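Local coordinates for protein transketolase (Campylobacter jejuni, PDB 3L84) that belongs to the transketolase family of thiamine diphosphate-dependent enzymes, joining two domains of the thiamine diphosphate-binding class to a transketolase-type C-terminal domain, at residues T54-D59 / A402-F407; M128-A133 / D140-K145; L317-N322 / N354-L359. One frame throughout, in Å; residues are numbered along the deposited sequence.

Contact 1: T54-D59 / A402-F407; sequences TWLNRD and ARYGIF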
loop_
_atom_site.group_PDB
_atom_site.type_symbol
_atom_site.label_atom_id
_atom_site.label_comp_id
_atom_site.label_asym_id
_atom_site.label_seq_id
_atom_site.Cartn_x
_atom_site.Cartn_y
_atom_site.Cartn_z
ATOM N N THR A 54 -6.251 29.280 -10.515
ATOM C CA THR A 54 -7.083 28.328 -11.235
ATOM C C THR A 54 -7.019 28.457 -12.759
ATOM O O THR A 54 -7.722 27.747 -13.445
ATOM C CB THR A 54 -8.590 28.426 -10.796
ATOM O OG1 THR A 54 -9.234 29.572 -11.346
ATOM C CG2 THR A 54 -8.736 28.416 -9.239
ATOM N N TRP A 55 -6.182 29.343 -13.290
ATOM C CA TRP A 55 -6.054 29.515 -14.735
ATOM C C TRP A 55 -5.742 28.159 -15.357
ATOM O O TRP A 55 -4.729 27.541 -15.054
ATOM C CB TRP A 55 -4.954 30.520 -15.044
ATOM C CG TRP A 55 -4.620 30.626 -16.512
ATOM C CD1 TRP A 55 -5.466 30.449 -17.597
ATOM C CD2 TRP A 55 -3.314 30.877 -17.050
ATOM N NE1 TRP A 55 -4.734 30.591 -18.747
ATOM C CE2 TRP A 55 -3.422 30.832 -18.446
ATOM C CE3 TRP A 55 -2.071 31.130 -16.469
ATOM C CZ2 TRP A 55 -2.334 31.038 -19.295
ATOM C CZ3 TRP A 55 -0.984 31.333 -17.295
ATOM C CH2 TRP A 55 -1.131 31.289 -18.716
ATOM N N LEU A 56 -6.621 27.702 -16.238
ATOM C CA LEU A 56 -6.567 26.304 -16.690
ATOM C C LEU A 56 -5.281 25.943 -17.422
ATOM O O LEU A 56 -4.863 24.793 -17.368
ATOM C CB LEU A 56 -7.761 26.018 -17.600
ATOM C CG LEU A 56 -8.001 24.568 -17.953
ATOM C CD1 LEU A 56 -8.376 23.728 -16.730
ATOM C CD2 LEU A 56 -9.139 24.503 -18.970
ATOM N N ASN A 57 -4.688 26.893 -18.139
ATOM C CA ASN A 57 -3.511 26.626 -18.955
ATOM C C ASN A 57 -2.207 27.066 -18.288
ATOM O O ASN A 57 -1.204 27.209 -18.970
ATOM C CB ASN A 57 -3.644 27.206 -20.375
ATOM C CG ASN A 57 -2.630 26.610 -21.352
ATOM O OD1 ASN A 57 -2.387 25.423 -21.356
ATOM N ND2 ASN A 57 -2.017 27.461 -22.189
ATOM N N ARG A 58 -2.233 27.278 -16.990
ATOM C CA ARG A 58 -1.006 27.525 -16.240
ATOM C C ARG A 58 -0.066 26.321 -16.280
ATOM O O ARG A 58 -0.507 25.171 -16.338
ATOM C CB ARG A 58 -1.318 27.847 -14.784
ATOM C CG ARG A 58 -1.838 26.685 -13.988
ATOM C CD ARG A 58 -2.409 27.121 -12.668
ATOM N NE ARG A 58 -2.804 25.989 -11.825
ATOM C CZ ARG A 58 -4.011 25.459 -11.879
ATOM N NH1 ARG A 58 -4.914 25.858 -12.752
ATOM N NH2 ARG A 58 -4.357 24.486 -11.059
ATOM N N ASP A 59 1.235 26.558 -16.211
ATOM C CA ASP A 59 2.140 25.469 -15.877
ATOM C C ASP A 59 1.805 24.947 -14.475
ATOM O O ASP A 59 1.445 25.722 -13.590
ATOM C CB ASP A 59 3.586 25.925 -15.868
ATOM C CG ASP A 59 4.128 26.268 -17.227
ATOM O OD1 ASP A 59 3.573 25.863 -18.284
ATOM O OD2 ASP A 59 5.153 26.993 -17.284
ATOM N N ALA A 402 -8.227 14.694 -10.915
ATOM C CA ALA A 402 -9.264 15.358 -10.138
ATOM C C ALA A 402 -8.934 16.813 -9.789
ATOM O O ALA A 402 -9.847 17.620 -9.582
ATOM C CB ALA A 402 -9.541 14.542 -8.857
ATOM N N ARG A 403 -7.646 17.138 -9.710
ATOM C CA ARG A 403 -7.194 18.492 -9.445
ATOM C C ARG A 403 -7.000 19.300 -10.702
ATOM O O ARG A 403 -6.867 20.531 -10.594
ATOM C CB ARG A 403 -5.879 18.482 -8.630
ATOM C CG ARG A 403 -6.064 18.062 -7.183
ATOM C CD ARG A 403 -6.716 19.151 -6.374
ATOM N NE ARG A 403 -5.859 20.334 -6.246
ATOM C CZ ARG A 403 -6.250 21.570 -5.958
ATOM N NH1 ARG A 403 -7.533 21.884 -5.816
ATOM N NH2 ARG A 403 -5.325 22.510 -5.822
ATOM N N TYR A 404 -7.005 18.695 -11.887
ATOM C CA TYR A 404 -6.620 19.444 -13.087
ATOM C C TYR A 404 -7.554 20.601 -13.390
ATOM O O TYR A 404 -7.095 21.686 -13.749
ATOM C CB TYR A 404 -6.512 18.482 -14.293
ATOM C CG TYR A 404 -5.944 19.136 -15.514
ATOM C CD1 TYR A 404 -4.590 19.271 -15.677
ATOM C CD2 TYR A 404 -6.762 19.695 -16.479
ATOM C CE1 TYR A 404 -4.061 19.912 -16.729
ATOM C CE2 TYR A 404 -6.254 20.331 -17.560
ATOM C CZ TYR A 404 -4.877 20.448 -17.705
ATOM O OH TYR A 404 -4.358 21.126 -18.795
ATOM N N GLY A 405 -8.857 20.371 -13.322
ATOM C CA GLY A 405 -9.852 21.424 -13.408
ATOM C C GLY A 405 -11.126 21.023 -14.132
ATOM O O GLY A 405 -12.127 21.714 -13.991
ATOM N N ILE A 406 -11.088 19.986 -14.955
ATOM C CA ILE A 406 -12.198 19.631 -15.837
ATOM C C ILE A 406 -12.589 18.134 -15.816
ATOM O O ILE A 406 -13.509 17.749 -16.589
ATOM C CB ILE A 406 -11.909 20.060 -17.292
ATOM C CG1 ILE A 406 -10.610 19.420 -17.810
ATOM C CG2 ILE A 406 -11.914 21.590 -17.411
ATOM C CD1 ILE A 406 -10.434 19.505 -19.350
ATOM N N PHE A 407 -11.984 17.333 -14.956
ATOM C CA PHE A 407 -12.172 15.877 -14.991
ATOM C C PHE A 407 -12.775 15.309 -13.722
ATOM O O PHE A 407 -12.587 15.841 -12.618
ATOM C CB PHE A 407 -10.859 15.151 -15.269
ATOM C CG PHE A 407 -10.225 15.500 -16.584
ATOM C CD1 PHE A 407 -10.861 15.204 -17.769
ATOM C CD2 PHE A 407 -9.032 16.180 -16.629
ATOM C CE1 PHE A 407 -10.285 15.529 -18.984
ATOM C CE2 PHE A 407 -8.439 16.519 -17.843
ATOM C CZ PHE A 407 -9.113 16.194 -19.026
HETATM O O HOH W 1 -7.271 24.167 -12.523
HETATM O O HOH W 2 -6.696 22.940 -9.234
#

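Contact 2: M128-A133 / D140-K145; sequences MAAKKA and DLIDHK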
loop_
_atom_site.group_PDB
_atom_site.type_symbol
_atom_site.label_atom_id
_atom_site.label_comp_id
_atom_site.label_asym_id
_atom_site.label_seq_id
_atom_site.Cartn_x
_atom_site.Cartn_y
_atom_site.Cartn_z
HETATM N N MSE A 128 -0.707 13.692 -18.069
HETATM C CA MSE A 128 -1.720 12.914 -18.807
HETATM C C MSE A 128 -3.015 13.697 -18.924
HETATM O O MSE A 128 -3.676 13.704 -19.971
HETATM C CB MSE A 128 -1.983 11.602 -18.104
HETATM C CG MSE A 128 -0.815 10.618 -18.183
HETATM SE SE MSE A 128 -1.090 8.879 -17.435
HETATM C CE MSE A 128 -2.368 8.205 -18.735
ATOM N N ALA A 129 -3.435 14.305 -17.818
ATOM C CA ALA A 129 -4.647 15.139 -17.790
ATOM C C ALA A 129 -4.549 16.270 -18.806
ATOM O O ALA A 129 -5.473 16.514 -19.557
ATOM C CB ALA A 129 -4.917 15.685 -16.393
ATOM N N ALA A 130 -3.385 16.893 -18.902
ATOM C CA ALA A 130 -3.170 17.968 -19.853
ATOM C C ALA A 130 -3.251 17.426 -21.289
ATOM O O ALA A 130 -3.821 18.081 -22.162
ATOM C CB ALA A 130 -1.808 18.599 -19.615
ATOM N N LYS A 131 -2.666 16.255 -21.553
ATOM C CA LYS A 131 -2.844 15.666 -22.870
ATOM C C LYS A 131 -4.302 15.392 -23.219
ATOM O O LYS A 131 -4.721 15.631 -24.373
ATOM C CB LYS A 131 -2.016 14.390 -23.023
ATOM C CG LYS A 131 -0.518 14.634 -23.103
ATOM C CD LYS A 131 -0.058 15.472 -24.279
ATOM C CE LYS A 131 1.470 15.545 -24.381
ATOM N NZ LYS A 131 1.919 16.249 -25.608
ATOM N N LYS A 132 -5.101 14.925 -22.249
ATOM C CA LYS A 132 -6.503 14.721 -22.513
ATOM C C LYS A 132 -7.232 16.050 -22.692
ATOM O O LYS A 132 -8.099 16.189 -23.586
ATOM C CB LYS A 132 -7.159 13.896 -21.411
ATOM C CG LYS A 132 -8.634 13.562 -21.675
ATOM C CD LYS A 132 -8.820 12.773 -22.984
ATOM C CE LYS A 132 -10.279 12.503 -23.323
ATOM N NZ LYS A 132 -10.435 11.825 -24.637
ATOM N N ALA A 133 -6.873 17.049 -21.904
ATOM C CA ALA A 133 -7.457 18.378 -22.056
ATOM C C ALA A 133 -7.150 18.933 -23.455
ATOM O O ALA A 133 -8.003 19.578 -24.081
ATOM C CB ALA A 133 -6.930 19.329 -20.963
ATOM N N ASP A 140 -4.388 24.842 -29.311
ATOM C CA ASP A 140 -4.459 26.300 -29.189
ATOM C C ASP A 140 -4.758 26.711 -27.745
ATOM O O ASP A 140 -4.366 27.786 -27.292
ATOM C CB ASP A 140 -5.560 26.893 -30.085
ATOM C CG ASP A 140 -5.229 26.841 -31.565
ATOM O OD1 ASP A 140 -4.030 26.782 -31.925
ATOM O OD2 ASP A 140 -6.190 26.889 -32.370
ATOM N N LEU A 141 -5.479 25.865 -27.013
ATOM C CA LEU A 141 -5.924 26.207 -25.666
ATOM C C LEU A 141 -5.138 25.500 -24.552
ATOM O O LEU A 141 -5.102 25.967 -23.409
ATOM C CB LEU A 141 -7.406 25.887 -25.493
ATOM C CG LEU A 141 -8.366 26.739 -26.311
ATOM C CD1 LEU A 141 -9.828 26.394 -25.980
ATOM C CD2 LEU A 141 -8.074 28.240 -26.136
ATOM N N ILE A 142 -4.561 24.332 -24.828
ATOM C CA ILE A 142 -3.820 23.594 -23.807
ATOM C C ILE A 142 -2.430 23.296 -24.313
ATOM O O ILE A 142 -2.257 22.560 -25.284
ATOM C CB ILE A 142 -4.517 22.298 -23.388
ATOM C CG1 ILE A 142 -5.909 22.600 -22.819
ATOM C CG2 ILE A 142 -3.658 21.532 -22.361
ATOM C CD1 ILE A 142 -5.953 23.274 -21.442
ATOM N N ASP A 143 -1.443 23.928 -23.698
ATOM C CA ASP A 143 -0.043 23.820 -24.176
ATOM C C ASP A 143 1.031 23.961 -23.084
ATOM O O ASP A 143 2.205 24.126 -23.377
ATOM C CB ASP A 143 0.215 24.751 -25.337
ATOM C CG ASP A 143 0.213 26.183 -24.935
ATOM O OD1 ASP A 143 0.107 26.478 -23.717
ATOM O OD2 ASP A 143 0.322 27.056 -25.844
ATOM N N HIS A 144 0.650 23.801 -21.849
ATOM C CA HIS A 144 1.501 24.172 -20.722
ATOM C C HIS A 144 2.415 22.991 -20.343
ATOM O O HIS A 144 2.312 21.873 -20.872
ATOM C CB HIS A 144 0.603 24.563 -19.547
ATOM C CG HIS A 144 -0.217 23.438 -19.027
ATOM N ND1 HIS A 144 0.266 22.503 -18.129
ATOM C CD2 HIS A 144 -1.481 23.046 -19.324
ATOM C CE1 HIS A 144 -0.691 21.634 -17.854
ATOM N NE2 HIS A 144 -1.763 21.931 -18.574
ATOM N N LYS A 145 3.339 23.275 -19.442
ATOM C CA LYS A 145 4.253 22.267 -18.894
ATOM C C LYS A 145 3.813 21.809 -17.522
ATOM O O LYS A 145 2.970 22.438 -16.865
ATOM C CB LYS A 145 5.664 22.845 -18.828
ATOM C CG LYS A 145 6.235 23.236 -20.176
ATOM C CD LYS A 145 6.498 22.053 -21.102
ATOM C CE LYS A 145 7.072 22.487 -22.461
ATOM N NZ LYS A 145 7.214 21.309 -23.338
#

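Contact 3: L317-N322 / N354-L359; sequences LERLLN and NLEGFL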
loop_
_atom_site.group_PDB
_atom_site.type_symbol
_atom_site.label_atom_id
_atom_site.label_comp_id
_atom_site.label_asym_id
_atom_site.label_seq_id
_atom_site.Cartn_x
_atom_site.Cartn_y
_atom_site.Cartn_z
ATOM N N LEU A 317 -16.073 23.832 -22.757
ATOM C CA LEU A 317 -15.355 24.148 -21.541
ATOM C C LEU A 317 -16.361 24.496 -20.440
ATOM O O LEU A 317 -16.209 24.040 -19.324
ATOM C CB LEU A 317 -14.312 25.239 -21.765
ATOM C CG LEU A 317 -13.561 25.660 -20.500
ATOM C CD1 LEU A 317 -12.881 24.479 -19.842
ATOM C CD2 LEU A 317 -12.542 26.773 -20.819
ATOM N N GLU A 318 -17.401 25.259 -20.765
ATOM C CA GLU A 318 -18.403 25.578 -19.756
ATOM C C GLU A 318 -19.126 24.353 -19.213
ATOM O O GLU A 318 -19.396 24.292 -18.011
ATOM C CB GLU A 318 -19.375 26.660 -20.251
ATOM C CG GLU A 318 -18.750 28.057 -20.163
ATOM C CD GLU A 318 -18.515 28.489 -18.685
ATOM O OE1 GLU A 318 -17.365 28.763 -18.282
ATOM O OE2 GLU A 318 -19.490 28.507 -17.898
ATOM N N ARG A 319 -19.435 23.380 -20.073
ATOM C CA ARG A 319 -20.024 22.132 -19.584
ATOM C C ARG A 319 -19.072 21.373 -18.682
ATOM O O ARG A 319 -19.502 20.778 -17.687
ATOM C CB ARG A 319 -20.474 21.247 -20.741
ATOM C CG ARG A 319 -21.615 21.826 -21.570
ATOM C CD ARG A 319 -22.211 20.811 -22.519
ATOM N NE ARG A 319 -21.268 20.313 -23.514
ATOM C CZ ARG A 319 -21.028 20.866 -24.689
ATOM N NH1 ARG A 319 -21.614 22.008 -25.059
ATOM N NH2 ARG A 319 -20.159 20.304 -25.531
ATOM N N LEU A 320 -17.786 21.348 -19.025
ATOM C CA LEU A 320 -16.816 20.641 -18.213
ATOM C C LEU A 320 -16.656 21.279 -16.840
ATOM O O LEU A 320 -16.456 20.604 -15.838
ATOM C CB LEU A 320 -15.469 20.595 -18.928
ATOM C CG LEU A 320 -15.381 19.743 -20.165
ATOM C CD1 LEU A 320 -14.143 20.088 -20.944
ATOM C CD2 LEU A 320 -15.429 18.256 -19.826
ATOM N N LEU A 321 -16.755 22.607 -16.798
ATOM C CA LEU A 321 -16.581 23.345 -15.544
ATOM C C LEU A 321 -17.860 23.318 -14.699
ATOM O O LEU A 321 -17.778 23.526 -13.504
ATOM C CB LEU A 321 -16.192 24.804 -15.825
ATOM C CG LEU A 321 -14.797 24.998 -16.443
ATOM C CD1 LEU A 321 -14.647 26.444 -16.841
ATOM C CD2 LEU A 321 -13.711 24.610 -15.467
ATOM N N ASN A 322 -18.999 23.028 -15.316
ATOM C CA ASN A 322 -20.318 23.100 -14.670
ATOM C C ASN A 322 -21.157 21.865 -14.969
ATOM O O ASN A 322 -22.216 21.948 -15.596
ATOM C CB ASN A 322 -21.039 24.332 -15.194
ATOM C CG ASN A 322 -20.341 25.603 -14.836
ATOM O OD1 ASN A 322 -20.418 26.037 -13.681
ATOM N ND2 ASN A 322 -19.641 26.222 -15.802
ATOM N N ASN A 354 -22.974 10.980 -20.280
ATOM C CA ASN A 354 -23.593 12.242 -19.860
ATOM C C ASN A 354 -22.594 13.322 -19.469
ATOM O O ASN A 354 -22.942 14.498 -19.489
ATOM C CB ASN A 354 -24.544 12.021 -18.671
ATOM C CG ASN A 354 -25.914 11.493 -19.077
ATOM O OD1 ASN A 354 -26.833 12.263 -19.371
ATOM N ND2 ASN A 354 -26.059 10.190 -19.117
ATOM N N LEU A 355 -21.360 12.944 -19.150
ATOM C CA LEU A 355 -20.392 13.869 -18.579
ATOM C C LEU A 355 -19.130 13.816 -19.417
ATOM O O LEU A 355 -18.379 12.828 -19.378
ATOM C CB LEU A 355 -20.095 13.494 -17.126
ATOM C CG LEU A 355 -21.266 13.593 -16.152
ATOM C CD1 LEU A 355 -20.946 12.896 -14.857
ATOM C CD2 LEU A 355 -21.721 15.031 -15.896
ATOM N N GLU A 356 -18.852 14.879 -20.165
ATOM C CA GLU A 356 -17.707 14.875 -21.053
ATOM C C GLU A 356 -16.363 14.747 -20.334
ATOM O O GLU A 356 -15.395 14.279 -20.924
ATOM C CB GLU A 356 -17.750 16.118 -21.947
ATOM C CG GLU A 356 -18.841 16.030 -23.019
ATOM C CD GLU A 356 -19.326 17.369 -23.527
ATOM O OE1 GLU A 356 -19.693 18.205 -22.693
ATOM O OE2 GLU A 356 -19.367 17.591 -24.775
ATOM N N GLY A 357 -16.303 15.124 -19.058
ATOM C CA GLY A 357 -15.097 15.009 -18.287
ATOM C C GLY A 357 -14.971 13.766 -17.415
ATOM O O GLY A 357 -13.976 13.641 -16.694
ATOM N N PHE A 358 -15.954 12.862 -17.455
ATOM C CA PHE A 358 -15.920 11.623 -16.686
ATOM C C PHE A 358 -15.134 10.560 -17.433
ATOM O O PHE A 358 -15.458 10.229 -18.557
ATOM C CB PHE A 358 -17.343 11.167 -16.411
ATOM C CG PHE A 358 -17.446 10.031 -15.446
ATOM C CD1 PHE A 358 -17.607 10.254 -14.075
ATOM C CD2 PHE A 358 -17.402 8.717 -15.897
ATOM C CE1 PHE A 358 -17.718 9.197 -13.192
ATOM C CE2 PHE A 358 -17.531 7.652 -14.991
ATOM C CZ PHE A 358 -17.671 7.906 -13.651
ATOM N N LEU A 359 -14.109 9.995 -16.809
ATOM C CA LEU A 359 -13.252 9.016 -17.464
ATOM C C LEU A 359 -12.499 8.259 -16.377
ATOM O O LEU A 359 -12.593 8.576 -15.200
ATOM C CB LEU A 359 -12.286 9.672 -18.465
ATOM C CG LEU A 359 -10.989 10.318 -17.924
ATOM C CD1 LEU A 359 -10.168 10.914 -19.116
ATOM C CD2 LEU A 359 -11.179 11.362 -16.854
#

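Contact 1: T54-D59 / A402-F407
Tyr-404 O, in the last turn of helix 391-404, is gripped by two donors, water 1 at 2.8 Å from Tyr-404 O and Arg-60 NH2, while the methyl Leu-56 CD1 packs 3.8 Å from Tyr-404 O. Water 1 accepts in turn from Arg-58 NH1 at 2.9 Å, at the edge of the guanidinium and in its plane. A second, weaker bridge passes through water 2, which donates to Arg-403 O at 2.8 Å and takes a long bond from Arg-58 NH2. The same Arg-58 NH1 reaches Trp-55 O at 2.9 Å from above the carbonyl plane, with Arg-58 N on the opposite face closing a type I turn; a salt bridge from Arg-58 NE to Glu-110 helps fix the guanidinium. Beside this polar layer, Leu-56, its CG anti to the backbone N (chi1 -169°), brings CD1 to Tyr-404 CE2 at 4.1 Å, oblique to the ring, and within 4.2 Å of Ile-406 CG2. Gly-405, with positive phi, lets the chain turn off the helix past that methyl. The contact thus pairs one apolar methyl contact with a hydrated arginine, whose positive charge probably suits the carbonyl-rich end of the helix.

Contact 2: M128-A133 / D140-K145
Ile-142 lies against Ala-133, its CG1 3.9 Å from Ala-133 CB, with Ile-142 CD1 close by at 4.1 Å from Ala-133 CB. Chi1 of -60° puts CG1 beside the backbone N and CG2 anti to it; CG2 meets the preceding turn of the helix, where Ile-142 CG2 comes to 3.5 Å from Ala-130 O. One isoleucine therefore spans two alanines three residues apart on the same helical face, where the small methyls let the loop come close to the helix backbone.

Between methyl and ring, Ala-130 CB approaches the imidazole of His-144 obliquely, at 3.5 Å from His-144 NE2 and 3.7 Å from His-144 CE1. The ring reaches the alanine because CG sits between the backbone N and the carbonyl carbon (chi1 65°).

Hydrogen bonds hold that ring in its place. His-144 ND1 donates to Lys-145 O at 3.0 Å, an almost straight bond (176°) lying in the ring plane but coming from above the plane of the carbonyl. On the far side of the ring, His-144 NE2 is hydrogen-bonded to Tyr-404 OH. With both nitrogens engaged, the rotation of the imidazole is fixed, and the alanine methyl packs on a ring that has little freedom to flip.

The loop is tied to other parts of the chain as well: Leu-141 O accepts from Trp-304 NE1 of helix 293-310, and Lys-145 N binds Asp-59 OD1. Tyr-404 of helix 391-404 packs against the same alanines and against Ile-142. Helix 118-137 thus leads through a short return into strand 146-151, whose approach at Lys-145 already bonds to Arg-60 of neighbouring strand 60-63.

Contact 3: L317-N322 / N354-L359
The last turn of helix 314-321 meets the type I turn that leads from helix 340-354 into strand 358-362, with Arg-319 and Leu-320 of the helix touching Glu-356 and Gly-357 of the turn. Arg-319 grips the carboxylate side-on, one nitrogen to each oxygen. Arg-319 NE donates to Glu-356 OE1 at 2.8 Å in a nearly straight bond (169°), and Arg-319 NH2 to Glu-356 OE2 at 2.9 Å. Both oxygens use their syn lone pairs and both lie close to the guanidinium plane, and the guanidinium and carboxylate planes are 26° apart, nearly coplanar. The arginine chain bends at chi3 (-62°) to present this NE edge, whereas the glutamate chain runs extended beyond CG. Two bonds of this kind restrain the carboxylate against turning about its last torsion, and each charge is probably well balanced by the other.

Alongside the ion pair, Leu-320 sends one methyl onto the backbone of the turn. Leu-320 CD2 lies 3.3 Å from Gly-357 N and 3.6 Å from Gly-357 CA, and also rests 3.8 Å from Glu-356 CB, the aliphatic root of the paired side chain. Gly-357, with no side chain, meets this methyl through its backbone alone. The turn itself is closed by Phe-358 N bonding to Leu-355 O at 3.1 Å. On the helix side, Asn-322 ND2 donates to Glu-318 O at 2.9 Å, in the carbonyl plane and on a lone pair, tying the residue just past the helix back to its last turn.

Gly-357 and Leu-359 bond to Leu-408 of strand 408-414, which places this helix-turn-strand unit in the parallel sheet with flanking helices typical of thiamine diphosphate-binding domains.

Contact 1 closes the longest loop of the chain among the three, and contacts 2 and 3 both fall inside it, contact 2 ending before contact 3 begins. Their centres lie on one side of the chain's centre: 9 Å between contacts 1 and 2, 13 Å between 1 and 3, and 15 Å between 2 and 3. Contact 2 belongs wholly to the first thiamine diphosphate-binding region, beside its five-stranded parallel sheet. Contacts 1 and 3 each join that region to the pyrimidine-binding region, whose strand 408-414 follows the 402-407 segment and pairs with 358-362. Helix 314-321, which carries one side of contact 3, also packs on Leu-56, Gly-405 and Ile-406 of contact 1; contact 2 touches both.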